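Putative peptide ABC-transport system periplasmic peptide-binding protein (Campylobacter jejuni, PDB 4OEV) binds nickel(II) outside the cytoplasm, here together with oxalate, as the solute-binding component of an ABC-type importer. Local coordinates at residues P20-D25 with N147-S152; F176-H181 with D185-P190; D373-D378 with F413-D418. One frame throughout, in Å; residues are numbered along the deposited sequence.

Overall arrangement
The three contacts follow one another along the chain without interlocking. Contact 1 joins two loops, one of which runs on into H26, a ligand of the bound nickel. Contact 3 also joins two loops, and the side chain of F413 comes within about 4 Å of the oxalate. Between contacts 1 and 3 the centres are about 24 Å apart and the nearest atoms about 6 Å. Contact 2 is peripheral, pairing the end of strand 173-178 with the loop leading to strand 191-196, its centre about 27 Å from that of the chain. It lies about 24 Å from contact 1 and about 42 Å from contact 3, centre to centre, with contacts 2 and 3 on opposite sides of the chain centre.

Contact 1 of 3, residues P20-D25 with N147-S152; sequences PAYSED and NLNTSS
Y22 reaches from the loop after strand 6-11 to the turn at N147-N149, and A21 beside it completes the touch. From CB the ring is carried out with CG anti to the carbonyl carbon (chi1 -54°), A21 CB lying over one face toward the rim. CE2 comes 3.4 Å from L148 O, which meets the rim of the ring almost in its plane, and 4.1 Å from L148 CG. CZ passes N149 CA. At the tip, OH is 3.3 Å from N149 OD1 and 3.8 Å from L148 CB, but its hydrogen bond is made with N96 O. A21 CB adds an apolar contact of 3.6 Å to L148 CD2. The turn facing the ring is an Asx turn: N147 OD1 accepts from N149 N at 3.1 Å and, in its carbonyl plane, from N149 ND2 at 2.8 Å with an N-H...O angle of 163°. ND2 also donates to K95 O and OD1 accepts from N97 ND2, so bonds at both ends hold the N149 amide, whose plane stands 45° from the ring. Loop K95-N97 serves both partners. L148 packs on L143 of helix 140-143, and the buried contact joins the loop between strand 6-11 and helix 30-33 to that between helix 140-143 and strand 163-169.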
ATOM      1  N   PRO A  20       4.899 -14.234   2.990  1.00 41.85           N
ATOM      2  CA  PRO A  20       5.558 -12.931   3.148  1.00 39.32           C
ATOM      3  C   PRO A  20       6.436 -12.516   1.932  1.00 42.67           C
ATOM      4  O   PRO A  20       6.491 -11.333   1.629  1.00 40.14           O
ATOM      5  CB  PRO A  20       6.417 -13.131   4.404  1.00 41.67           C
ATOM      6  CG  PRO A  20       5.710 -14.204   5.169  1.00 45.61           C
ATOM      7  CD  PRO A  20       4.869 -15.007   4.246  1.00 43.84           C
ATOM      8  N   ALA A  21       7.079 -13.471   1.247  1.00 42.33           N
ATOM      9  CA  ALA A  21       7.945 -13.126   0.117  1.00 41.16           C
ATOM     10  C   ALA A  21       7.182 -12.457  -1.037  1.00 40.03           C
ATOM     11  O   ALA A  21       7.817 -11.796  -1.880  1.00 36.14           O
ATOM     12  CB  ALA A  21       8.656 -14.342  -0.393  1.00 41.71           C
ATOM     13  N   TYR A  22       5.853 -12.633  -1.077  1.00 38.64           N
ATOM     14  CA  TYR A  22       5.007 -12.079  -2.154  1.00 39.13           C
ATOM     15  C   TYR A  22       3.990 -11.059  -1.620  1.00 40.75           C
ATOM     16  O   TYR A  22       3.004 -10.704  -2.305  1.00 41.85           O
ATOM     17  CB  TYR A  22       4.306 -13.251  -2.924  1.00 39.46           C
ATOM     18  CG  TYR A  22       5.364 -14.229  -3.387  1.00 40.30           C
ATOM     19  CD1 TYR A  22       6.254 -13.858  -4.407  1.00 39.80           C
ATOM     20  CD2 TYR A  22       5.522 -15.460  -2.785  1.00 41.93           C
ATOM     21  CE1 TYR A  22       7.252 -14.689  -4.825  1.00 39.24           C
ATOM     22  CE2 TYR A  22       6.556 -16.348  -3.201  1.00 41.67           C
ATOM     23  CZ  TYR A  22       7.403 -15.944  -4.221  1.00 41.35           C
ATOM     24  OH  TYR A  22       8.415 -16.738  -4.682  1.00 41.46           O
ATOM     25  N   SER A  23       4.288 -10.509  -0.438  1.00 38.85           N
ATOM     26  CA  SER A  23       3.487  -9.407   0.104  1.00 36.46           C
ATOM     27  C   SER A  23       3.475  -8.180  -0.823  1.00 33.90           C
ATOM     28  O   SER A  23       4.540  -7.655  -1.151  1.00 30.98           O
ATOM     29  CB  SER A  23       4.041  -8.931   1.412  1.00 33.59           C
ATOM     30  OG  SER A  23       3.298  -7.821   1.866  1.00 35.84           O
ATOM     31  N   GLU A  24       2.288  -7.686  -1.168  1.00 34.09           N
ATOM     32  CA  GLU A  24       2.190  -6.449  -1.938  1.00 36.15           C
ATOM     33  C   GLU A  24       1.494  -5.347  -1.153  1.00 34.66           C
ATOM     34  O   GLU A  24       0.973  -4.411  -1.746  1.00 31.91           O
ATOM     35  CB  GLU A  24       1.459  -6.682  -3.271  1.00 36.71           C
ATOM     36  CG  GLU A  24       2.295  -7.541  -4.212  1.00 42.13           C
ATOM     37  CD  GLU A  24       1.770  -7.543  -5.624  1.00 49.42           C
ATOM     38  OE1 GLU A  24       0.542  -7.675  -5.825  1.00 51.16           O
ATOM     39  OE2 GLU A  24       2.585  -7.333  -6.539  1.00 50.88           O
ATOM     40  N   ASP A  25       1.490  -5.481   0.173  1.00 34.60           N
ATOM     41  CA  ASP A  25       0.876  -4.523   1.111  1.00 36.52           C
ATOM     42  C   ASP A  25      -0.617  -4.345   0.805  1.00 34.45           C
ATOM     43  O   ASP A  25      -1.191  -3.300   1.123  1.00 31.69           O
ATOM     44  CB  ASP A  25       1.548  -3.138   1.098  1.00 37.51           C
ATOM     45  CG  ASP A  25       2.962  -3.136   1.657  1.00 43.37           C
ATOM     46  OD1 ASP A  25       3.381  -4.151   2.243  1.00 48.98           O
ATOM     47  OD2 ASP A  25       3.664  -2.096   1.539  1.00 41.05           O
ATOM     48  N   ASN A 147      10.314 -24.843  -4.242  1.00 57.96           N
ATOM     49  CA  ASN A 147      10.273 -23.692  -5.143  1.00 50.56           C
ATOM     50  C   ASN A 147       9.331 -22.685  -4.538  1.00 48.77           C
ATOM     51  O   ASN A 147       8.115 -22.854  -4.573  1.00 48.44           O
ATOM     52  CB  ASN A 147       9.838 -24.114  -6.535  1.00 50.60           C
ATOM     53  CG  ASN A 147       9.908 -22.974  -7.552  1.00 52.43           C
ATOM     54  OD1 ASN A 147       9.949 -21.789  -7.198  1.00 51.25           O
ATOM     55  ND2 ASN A 147       9.981 -23.342  -8.822  1.00 51.62           N
ATOM     56  N   LEU A 148       9.901 -21.632  -3.961  1.00 47.73           N
ATOM     57  CA  LEU A 148       9.132 -20.666  -3.224  1.00 47.91           C
ATOM     58  C   LEU A 148       8.007 -20.067  -4.076  1.00 47.90           C
ATOM     59  O   LEU A 148       6.972 -19.661  -3.542  1.00 46.62           O
ATOM     60  CB  LEU A 148      10.046 -19.563  -2.695  1.00 45.43           C
ATOM     61  CG  LEU A 148       9.422 -18.726  -1.566  1.00 46.93           C
ATOM     62  CD1 LEU A 148       9.351 -19.558  -0.262  1.00 49.35           C
ATOM     63  CD2 LEU A 148      10.198 -17.438  -1.370  1.00 43.36           C
ATOM     64  N   ASN A 149       8.222 -20.016  -5.389  1.00 49.01           N
ATOM     65  CA  ASN A 149       7.257 -19.437  -6.322  1.00 46.33           C
ATOM     66  C   ASN A 149       5.930 -20.181  -6.418  1.00 47.40           C
ATOM     67  O   ASN A 149       4.867 -19.562  -6.540  1.00 47.56           O
ATOM     68  CB  ASN A 149       7.855 -19.342  -7.741  1.00 44.64           C
ATOM     69  CG  ASN A 149       9.108 -18.470  -7.799  1.00 43.27           C
ATOM     70  OD1 ASN A 149       9.010 -17.263  -7.923  1.00 40.28           O
ATOM     71  ND2 ASN A 149      10.281 -19.094  -7.780  1.00 45.82           N
ATOM     72  N   THR A 150       5.994 -21.507  -6.375  1.00 51.24           N
ATOM     73  CA  THR A 150       4.829 -22.306  -6.713  1.00 50.21           C
ATOM     74  C   THR A 150       4.451 -23.308  -5.629  1.00 53.03           C
ATOM     75  O   THR A 150       3.530 -24.082  -5.818  1.00 56.82           O
ATOM     76  CB  THR A 150       5.071 -23.054  -8.034  1.00 47.73           C
ATOM     77  OG1 THR A 150       6.261 -23.836  -7.918  1.00 49.97           O
ATOM     78  CG2 THR A 150       5.276 -22.058  -9.223  1.00 49.50           C
ATOM     79  N   SER A 151       5.156 -23.289  -4.502  1.00 53.52           N
ATOM     80  CA  SER A 151       4.993 -24.316  -3.439  1.00 54.18           C
ATOM     81  C   SER A 151       3.551 -24.380  -2.954  1.00 55.19           C
ATOM     82  O   SER A 151       2.872 -23.351  -2.921  1.00 51.07           O
ATOM     83  CB  SER A 151       5.911 -24.008  -2.258  1.00 53.49           C
ATOM     84  OG  SER A 151       5.803 -24.980  -1.215  1.00 55.99           O
ATOM     85  N   SER A 152       3.091 -25.578  -2.583  1.00 62.37           N
ATOM     86  CA  SER A 152       1.726 -25.731  -2.078  1.00 62.77           C
ATOM     87  C   SER A 152       1.605 -25.089  -0.698  1.00 59.15           C
ATOM     88  O   SER A 152       0.497 -24.759  -0.248  1.00 56.93           O
ATOM     89  CB  SER A 152       1.318 -27.198  -2.054  1.00 64.17           C
ATOM     90  OG  SER A 152       2.189 -27.983  -1.247  1.00 67.08           O
TER

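Contact 2 of 3, residues F176-H181 with D185-P190; sequences FKANEH and DKVKTP
A178 and P190 meet through the backbone, A178 N donating to P190 O at 2.7 Å with an N-H...O angle of 146°. The same oxygen takes a CA-H...O contact from K177 CA at 3.2 Å, so two neighbouring residues converge on one carbonyl. Alongside, A178 CB abuts V187 CB at 3.7 Å. V187 sets CG1 anti to its backbone N (chi1 -167°), near A178 CB, while CG2 lies 3.7 Å from N179 O. A water bridges the two segments, donating to N179 O at 2.6 Å and accepting from V187 N at 3.1 Å. In the next shell, N179 OD1 accepts from H181 N at 2.9 Å, an Asx turn that bends the chain just past strand 173-178; the donor stands above the carbonyl plane. N179 ND2 bonds to G161 O, and V187 also packs against Y163 of strand 163-169 and against Y490. Together these interactions shape the link from strand 173-178 to its antiparallel neighbour 191-196 in a mixed four-stranded sheet. The direct bond and the water bridge both use main-chain polar groups, so the pairing of the two sides rests mainly on backbone geometry, with the side chains of A178 and V187 adding close apolar packing.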
ATOM      1  N   PHE A 176      -9.311 -19.010   9.694  1.00 50.97           N
ATOM      2  CA  PHE A 176      -8.216 -19.232  10.625  1.00 50.94           C
ATOM      3  C   PHE A 176      -8.725 -19.668  11.983  1.00 52.59           C
ATOM      4  O   PHE A 176      -9.896 -19.467  12.303  1.00 52.77           O
ATOM      5  CB  PHE A 176      -7.397 -17.966  10.819  1.00 49.37           C
ATOM      6  CG  PHE A 176      -6.922 -17.361   9.532  1.00 51.41           C
ATOM      7  CD1 PHE A 176      -7.712 -16.448   8.840  1.00 46.28           C
ATOM      8  CD2 PHE A 176      -5.694 -17.725   8.997  1.00 52.24           C
ATOM      9  CE1 PHE A 176      -7.269 -15.884   7.635  1.00 44.80           C
ATOM     10  CE2 PHE A 176      -5.249 -17.151   7.772  1.00 48.73           C
ATOM     11  CZ  PHE A 176      -6.046 -16.246   7.102  1.00 44.70           C
ATOM     12  N   LYS A 177      -7.828 -20.240  12.781  1.00 53.74           N
ATOM     13  CA  LYS A 177      -8.111 -20.470  14.197  1.00 57.26           C
ATOM     14  C   LYS A 177      -6.958 -19.929  15.031  1.00 58.30           C
ATOM     15  O   LYS A 177      -5.821 -19.803  14.538  1.00 57.99           O
ATOM     16  CB  LYS A 177      -8.412 -21.948  14.468  1.00 59.32           C
ATOM     17  CG  LYS A 177      -7.277 -22.947  14.197  1.00 62.29           C
ATOM     18  CD  LYS A 177      -7.705 -24.378  14.651  1.00 69.76           C
ATOM     19  CE  LYS A 177      -6.625 -25.438  14.354  1.00 72.67           C
ATOM     20  NZ  LYS A 177      -6.950 -26.801  14.949  1.00 76.87           N
ATOM     21  N   ALA A 178      -7.254 -19.567  16.275  1.00 55.69           N
ATOM     22  CA  ALA A 178      -6.263 -18.947  17.148  1.00 61.14           C
ATOM     23  C   ALA A 178      -5.030 -19.848  17.342  1.00 61.11           C
ATOM     24  O   ALA A 178      -5.154 -21.071  17.360  1.00 58.45           O
ATOM     25  CB  ALA A 178      -6.873 -18.618  18.494  1.00 63.26           C
ATOM     26  N   ASN A 179      -3.857 -19.213  17.434  1.00 58.46           N
ATOM     27  CA  ASN A 179      -2.609 -19.887  17.758  1.00 60.69           C
ATOM     28  C   ASN A 179      -2.494 -19.979  19.273  1.00 62.10           C
ATOM     29  O   ASN A 179      -2.159 -18.991  19.930  1.00 62.25           O
ATOM     30  CB  ASN A 179      -1.413 -19.134  17.154  1.00 60.23           C
ATOM     31  CG  ASN A 179      -0.054 -19.736  17.569  1.00 62.27           C
ATOM     32  OD1 ASN A 179       0.005 -20.758  18.259  1.00 59.10           O
ATOM     33  ND2 ASN A 179       1.039 -19.103  17.130  1.00 56.08           N
ATOM     34  N   GLU A 180      -2.742 -21.171  19.815  1.00 61.00           N
ATOM     35  CA  GLU A 180      -2.831 -21.356  21.261  1.00 63.17           C
ATOM     36  C   GLU A 180      -1.458 -21.280  21.935  1.00 67.29           C
ATOM     37  O   GLU A 180      -1.377 -21.243  23.176  1.00 69.65           O
ATOM     38  CB  GLU A 180      -3.506 -22.700  21.585  1.00 65.90           C
ATOM     39  CG  GLU A 180      -2.628 -23.929  21.345  1.00 69.25           C
ATOM     40  CD  GLU A 180      -2.557 -24.402  19.883  1.00 70.20           C
ATOM     41  OE1 GLU A 180      -2.394 -25.638  19.693  1.00 70.89           O
ATOM     42  OE2 GLU A 180      -2.644 -23.561  18.938  1.00 66.55           O
ATOM     43  N   HIS A 181      -0.391 -21.331  21.125  1.00 64.39           N
ATOM     44  CA  HIS A 181       0.964 -21.094  21.602  1.00 68.21           C
ATOM     45  C   HIS A 181       1.577 -19.872  20.941  1.00 67.52           C
ATOM     46  O   HIS A 181       2.647 -19.962  20.337  1.00 69.40           O
ATOM     47  CB  HIS A 181       1.854 -22.319  21.353  1.00 73.70           C
ATOM     48  CG  HIS A 181       1.284 -23.598  21.891  1.00 80.18           C
ATOM     49  ND1 HIS A 181       0.892 -24.640  21.078  1.00 82.30           N
ATOM     50  CD2 HIS A 181       1.031 -23.998  23.162  1.00 83.35           C
ATOM     51  CE1 HIS A 181       0.422 -25.627  21.826  1.00 85.02           C
ATOM     52  NE2 HIS A 181       0.500 -25.263  23.094  1.00 85.08           N
ATOM     53  N   ASP A 185       1.035 -12.994  23.013  1.00 68.08           N
ATOM     54  CA  ASP A 185      -0.115 -12.865  23.909  1.00 68.77           C
ATOM     55  C   ASP A 185      -1.189 -13.931  23.594  1.00 63.23           C
ATOM     56  O   ASP A 185      -1.088 -14.645  22.598  1.00 61.27           O
ATOM     57  CB  ASP A 185      -0.719 -11.468  23.802  1.00 71.46           C
ATOM     58  CG  ASP A 185      -1.161 -10.939  25.142  1.00 76.00           C
ATOM     59  OD1 ASP A 185      -1.662 -11.751  25.949  1.00 76.91           O
ATOM     60  OD2 ASP A 185      -0.989  -9.727  25.398  1.00 77.49           O
ATOM     61  N   LYS A 186      -2.230 -14.035  24.407  1.00 60.25           N
ATOM     62  CA  LYS A 186      -3.277 -14.991  24.073  1.00 62.61           C
ATOM     63  C   LYS A 186      -4.210 -14.363  23.042  1.00 62.33           C
ATOM     64  O   LYS A 186      -4.631 -13.216  23.200  1.00 65.74           O
ATOM     65  CB  LYS A 186      -4.080 -15.430  25.314  1.00 65.90           C
ATOM     66  CG  LYS A 186      -3.238 -16.167  26.322  1.00 71.51           C
ATOM     67  CD  LYS A 186      -2.544 -17.345  25.632  1.00 73.55           C
ATOM     68  CE  LYS A 186      -1.860 -18.265  26.633  1.00 76.60           C
ATOM     69  NZ  LYS A 186      -2.871 -18.637  27.652  1.00 79.37           N
ATOM     70  N   VAL A 187      -4.537 -15.125  21.998  1.00 59.70           N
ATOM     71  CA  VAL A 187      -5.476 -14.685  20.962  1.00 54.69           C
ATOM     72  C   VAL A 187      -6.904 -14.817  21.553  1.00 55.48           C
ATOM     73  O   VAL A 187      -7.260 -15.865  22.118  1.00 57.20           O
ATOM     74  CB  VAL A 187      -5.320 -15.531  19.688  1.00 54.21           C
ATOM     75  CG1 VAL A 187      -6.041 -14.888  18.527  1.00 56.64           C
ATOM     76  CG2 VAL A 187      -3.815 -15.700  19.328  1.00 56.15           C
ATOM     77  N   LYS A 188      -7.688 -13.740  21.507  1.00 54.77           N
ATOM     78  CA  LYS A 188      -8.933 -13.732  22.266  1.00 59.43           C
ATOM     79  C   LYS A 188     -10.087 -14.465  21.590  1.00 61.41           C
ATOM     80  O   LYS A 188     -10.777 -15.278  22.232  1.00 63.17           O
ATOM     81  CB  LYS A 188      -9.327 -12.304  22.598  1.00 61.27           C
ATOM     82  CG  LYS A 188      -8.354 -11.645  23.539  1.00 66.99           C
ATOM     83  CD  LYS A 188      -9.070 -10.658  24.425  1.00 74.67           C
ATOM     84  CE  LYS A 188      -8.131  -9.573  24.912  1.00 79.63           C
ATOM     85  NZ  LYS A 188      -8.907  -8.498  25.587  1.00 81.41           N
ATOM     86  N   THR A 189     -10.289 -14.209  20.301  1.00 57.70           N
ATOM     87  CA  THR A 189     -11.349 -14.884  19.574  1.00 58.08           C
ATOM     88  C   THR A 189     -10.767 -16.059  18.829  1.00 60.32           C
ATOM     89  O   THR A 189      -9.902 -15.895  17.968  1.00 63.46           O
ATOM     90  CB  THR A 189     -12.051 -13.908  18.621  1.00 56.55           C
ATOM     91  OG1 THR A 189     -12.569 -12.838  19.411  1.00 54.18           O
ATOM     92  CG2 THR A 189     -13.195 -14.573  17.868  1.00 57.87           C
ATOM     93  N   PRO A 190     -11.229 -17.266  19.177  1.00 60.29           N
ATOM     94  CA  PRO A 190     -10.661 -18.518  18.664  1.00 61.98           C
ATOM     95  C   PRO A 190     -10.822 -18.661  17.148  1.00 59.88           C
ATOM     96  O   PRO A 190      -9.957 -19.246  16.506  1.00 59.73           O
ATOM     97  CB  PRO A 190     -11.442 -19.598  19.419  1.00 63.80           C
ATOM     98  CG  PRO A 190     -12.671 -18.950  19.862  1.00 64.11           C
ATOM     99  CD  PRO A 190     -12.344 -17.512  20.105  1.00 62.57           C
TER
HETATM  100  O   HOH W   1      -3.460 -18.029  21.980  1.00 45.92           O

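Contact 3 of 3, residues D373-D378 with F413-D418; sequences DYSKVD and FGHYHD
A backbone carbonyl accepting from an imidazole joins two loops, S375 before strand 379-384 and H415 before helix 419-429. H415 NE2 donates to S375 O at 2.9 Å with an N-H...O angle of 165°, on a lone pair in the carbonyl plane and almost within the plane of the imidazole. With D403 OD1 at ND1 and S375 O at NE2, the ring faces acceptor oxygens at both nitrogens and is probably doubly protonated, the carboxylate favouring that charge. F413 O lies 3.2 Å above one face of the ring, toward the rim, and takes a CA-H...O contact from S375 CA, also at 3.2 Å. D373-S375 forms an Asx turn: D373 OD1 accepts from S375 N at 3.0 Å, and also from S375 OG at 2.8 Å, both from the same face of the carboxylate plane. With OG placed between the backbone N and the carbonyl carbon (chi1 73°), the hydroxyl turns back to D373 while CB faces F413, 4.0 Å from its CB. Y374 CB adds a looser touch to F413 CD2 at 4.3 Å. Beyond it the Y374 ring stacks on F380 and touches M338, both of the oxalate pocket, and its OH bonds to G370 N.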
ATOM      1  N   ASP A 373      -5.365  -4.655 -17.146  1.00 37.23           N
ATOM      2  CA  ASP A 373      -3.975  -4.341 -16.806  1.00 34.77           C
ATOM      3  C   ASP A 373      -3.829  -2.838 -16.613  1.00 35.12           C
ATOM      4  O   ASP A 373      -3.948  -2.061 -17.573  1.00 36.34           O
ATOM      5  CB  ASP A 373      -3.049  -4.860 -17.921  1.00 33.94           C
ATOM      6  CG  ASP A 373      -1.581  -4.710 -17.596  1.00 33.44           C
ATOM      7  OD1 ASP A 373      -1.219  -3.855 -16.804  1.00 32.14           O
ATOM      8  OD2 ASP A 373      -0.768  -5.411 -18.189  1.00 37.13           O
ATOM      9  N   TYR A 374      -3.564  -2.435 -15.376  1.00 29.78           N
ATOM     10  CA  TYR A 374      -3.526  -1.031 -15.024  1.00 30.37           C
ATOM     11  C   TYR A 374      -2.390  -0.259 -15.706  1.00 32.12           C
ATOM     12  O   TYR A 374      -2.424   0.962 -15.736  1.00 34.82           O
ATOM     13  CB  TYR A 374      -3.401  -0.848 -13.514  1.00 28.84           C
ATOM     14  CG  TYR A 374      -4.454  -1.558 -12.666  1.00 33.35           C
ATOM     15  CD1 TYR A 374      -4.180  -1.896 -11.334  1.00 32.61           C
ATOM     16  CD2 TYR A 374      -5.697  -1.904 -13.193  1.00 34.17           C
ATOM     17  CE1 TYR A 374      -5.122  -2.570 -10.555  1.00 33.82           C
ATOM     18  CE2 TYR A 374      -6.627  -2.567 -12.441  1.00 33.60           C
ATOM     19  CZ  TYR A 374      -6.348  -2.893 -11.103  1.00 36.33           C
ATOM     20  OH  TYR A 374      -7.309  -3.562 -10.335  1.00 38.98           O
ATOM     21  N   SER A 375      -1.368  -0.964 -16.186  1.00 30.74           N
ATOM     22  CA  SER A 375      -0.214  -0.324 -16.792  1.00 30.36           C
ATOM     23  C   SER A 375      -0.426  -0.186 -18.306  1.00 30.64           C
ATOM     24  O   SER A 375       0.480   0.277 -19.003  1.00 27.19           O
ATOM     25  CB  SER A 375       1.094  -1.127 -16.528  1.00 28.24           C
ATOM     26  OG  SER A 375       1.108  -2.310 -17.308  1.00 29.83           O
ATOM     27  N   LYS A 376      -1.568  -0.643 -18.825  1.00 33.52           N
ATOM     28  CA  LYS A 376      -1.806  -0.591 -20.271  1.00 37.36           C
ATOM     29  C   LYS A 376      -2.951   0.372 -20.663  1.00 33.72           C
ATOM     30  O   LYS A 376      -3.450   0.289 -21.784  1.00 32.79           O
ATOM     31  CB  LYS A 376      -2.132  -1.969 -20.839  1.00 41.11           C
ATOM     32  CG  LYS A 376      -1.083  -3.039 -20.592  1.00 47.19           C
ATOM     33  CD  LYS A 376       0.061  -2.944 -21.566  1.00 51.35           C
ATOM     34  CE  LYS A 376       1.021  -4.150 -21.411  1.00 56.51           C
ATOM     35  NZ  LYS A 376       0.485  -5.432 -22.002  1.00 60.11           N
ATOM     36  N   VAL A 377      -3.343   1.255 -19.733  1.00 28.19           N
ATOM     37  CA  VAL A 377      -4.416   2.241 -19.991  1.00 28.73           C
ATOM     38  C   VAL A 377      -3.850   3.643 -20.018  1.00 27.23           C
ATOM     39  O   VAL A 377      -2.801   3.896 -19.433  1.00 25.70           O
ATOM     40  CB  VAL A 377      -5.528   2.155 -18.913  1.00 31.52           C
ATOM     41  CG1 VAL A 377      -6.169   0.777 -18.957  1.00 32.82           C
ATOM     42  CG2 VAL A 377      -4.956   2.430 -17.547  1.00 31.10           C
ATOM     43  N   ASP A 378      -4.527   4.585 -20.709  1.00 31.26           N
ATOM     44  CA  ASP A 378      -3.978   5.923 -20.847  1.00 25.53           C
ATOM     45  C   ASP A 378      -3.778   6.608 -19.528  1.00 25.73           C
ATOM     46  O   ASP A 378      -2.824   7.368 -19.335  1.00 25.76           O
ATOM     47  CB  ASP A 378      -4.897   6.868 -21.707  1.00 25.02           C
ATOM     48  CG  ASP A 378      -5.182   6.340 -23.129  1.00 30.46           C
ATOM     49  OD1 ASP A 378      -4.302   5.660 -23.733  1.00 30.16           O
ATOM     50  OD2 ASP A 378      -6.303   6.623 -23.656  1.00 31.21           O
ATOM     51  N   PHE A 413       3.514   1.756 -12.762  1.00 24.61           N
ATOM     52  CA  PHE A 413       2.626   1.325 -13.774  1.00 25.82           C
ATOM     53  C   PHE A 413       2.445   2.323 -14.929  1.00 26.58           C
ATOM     54  O   PHE A 413       1.961   1.903 -15.983  1.00 24.81           O
ATOM     55  CB  PHE A 413       1.257   0.982 -13.167  1.00 28.93           C
ATOM     56  CG  PHE A 413       1.296  -0.206 -12.190  1.00 25.15           C
ATOM     57  CD1 PHE A 413       2.280  -1.150 -12.291  1.00 27.33           C
ATOM     58  CD2 PHE A 413       0.285  -0.409 -11.279  1.00 28.38           C
ATOM     59  CE1 PHE A 413       2.320  -2.255 -11.399  1.00 31.54           C
ATOM     60  CE2 PHE A 413       0.320  -1.523 -10.416  1.00 29.58           C
ATOM     61  CZ  PHE A 413       1.318  -2.420 -10.488  1.00 30.58           C
ATOM     62  N   GLY A 414       2.806   3.597 -14.698  1.00 25.21           N
ATOM     63  CA  GLY A 414       2.718   4.649 -15.709  1.00 24.16           C
ATOM     64  C   GLY A 414       3.971   4.758 -16.553  1.00 26.34           C
ATOM     65  O   GLY A 414       4.005   5.542 -17.503  1.00 27.63           O
ATOM     66  N   HIS A 415       4.988   3.948 -16.245  1.00 22.96           N
ATOM     67  CA  HIS A 415       6.219   3.935 -17.046  1.00 24.44           C
ATOM     68  C   HIS A 415       6.911   5.258 -16.953  1.00 23.08           C
ATOM     69  O   HIS A 415       7.366   5.837 -17.951  1.00 26.55           O
ATOM     70  CB  HIS A 415       5.911   3.570 -18.491  1.00 27.60           C
ATOM     71  CG  HIS A 415       4.976   2.403 -18.571  1.00 28.57           C
ATOM     72  ND1 HIS A 415       5.322   1.144 -18.104  1.00 27.34           N
ATOM     73  CD2 HIS A 415       3.686   2.322 -18.973  1.00 28.37           C
ATOM     74  CE1 HIS A 415       4.278   0.338 -18.233  1.00 28.30           C
ATOM     75  NE2 HIS A 415       3.272   1.035 -18.760  1.00 28.37           N
ATOM     76  N   TYR A 416       6.968   5.742 -15.735  1.00 21.66           N
ATOM     77  CA  TYR A 416       7.568   7.063 -15.452  1.00 21.55           C
ATOM     78  C   TYR A 416       9.080   6.952 -15.352  1.00 27.47           C
ATOM     79  O   TYR A 416       9.541   6.121 -14.599  1.00 26.21           O
ATOM     80  CB  TYR A 416       7.019   7.570 -14.144  1.00 22.62           C
ATOM     81  CG  TYR A 416       7.559   8.910 -13.665  1.00 26.72           C
ATOM     82  CD1 TYR A 416       7.281  10.092 -14.365  1.00 24.23           C
ATOM     83  CD2 TYR A 416       8.267   9.003 -12.491  1.00 26.45           C
ATOM     84  CE1 TYR A 416       7.749  11.331 -13.901  1.00 25.05           C
ATOM     85  CE2 TYR A 416       8.719  10.218 -12.009  1.00 26.93           C
ATOM     86  CZ  TYR A 416       8.459  11.389 -12.716  1.00 27.18           C
ATOM     87  OH  TYR A 416       8.950  12.607 -12.176  1.00 27.64           O
ATOM     88  N   HIS A 417       9.845   7.752 -16.097  1.00 29.11           N
ATOM     89  CA  HIS A 417      11.335   7.708 -16.017  1.00 31.86           C
ATOM     90  C   HIS A 417      11.865   9.108 -15.798  1.00 31.88           C
ATOM     91  O   HIS A 417      11.804   9.940 -16.709  1.00 31.15           O
ATOM     92  CB  HIS A 417      11.920   7.124 -17.300  1.00 35.83           C
ATOM     93  CG  HIS A 417      11.580   5.684 -17.519  1.00 41.63           C
ATOM     94  ND1 HIS A 417      12.544   4.692 -17.615  1.00 47.07           N
ATOM     95  CD2 HIS A 417      10.386   5.063 -17.657  1.00 42.11           C
ATOM     96  CE1 HIS A 417      11.949   3.527 -17.804  1.00 46.56           C
ATOM     97  NE2 HIS A 417      10.637   3.724 -17.824  1.00 41.73           N
ATOM     98  N   ASP A 418      12.357   9.412 -14.606  1.00 30.03           N
ATOM     99  CA  ASP A 418      12.934  10.745 -14.310  1.00 30.65           C
ATOM    100  C   ASP A 418      14.261  10.601 -13.617  1.00 31.82           C
ATOM    101  O   ASP A 418      14.345   9.909 -12.578  1.00 25.41           O
ATOM    102  CB  ASP A 418      12.018  11.565 -13.421  1.00 28.78           C
ATOM    103  CG  ASP A 418      12.511  12.970 -13.205  1.00 34.38           C
ATOM    104  OD1 ASP A 418      13.251  13.253 -12.226  1.00 32.85           O
ATOM    105  OD2 ASP A 418      12.162  13.835 -14.048  1.00 39.00           O
TER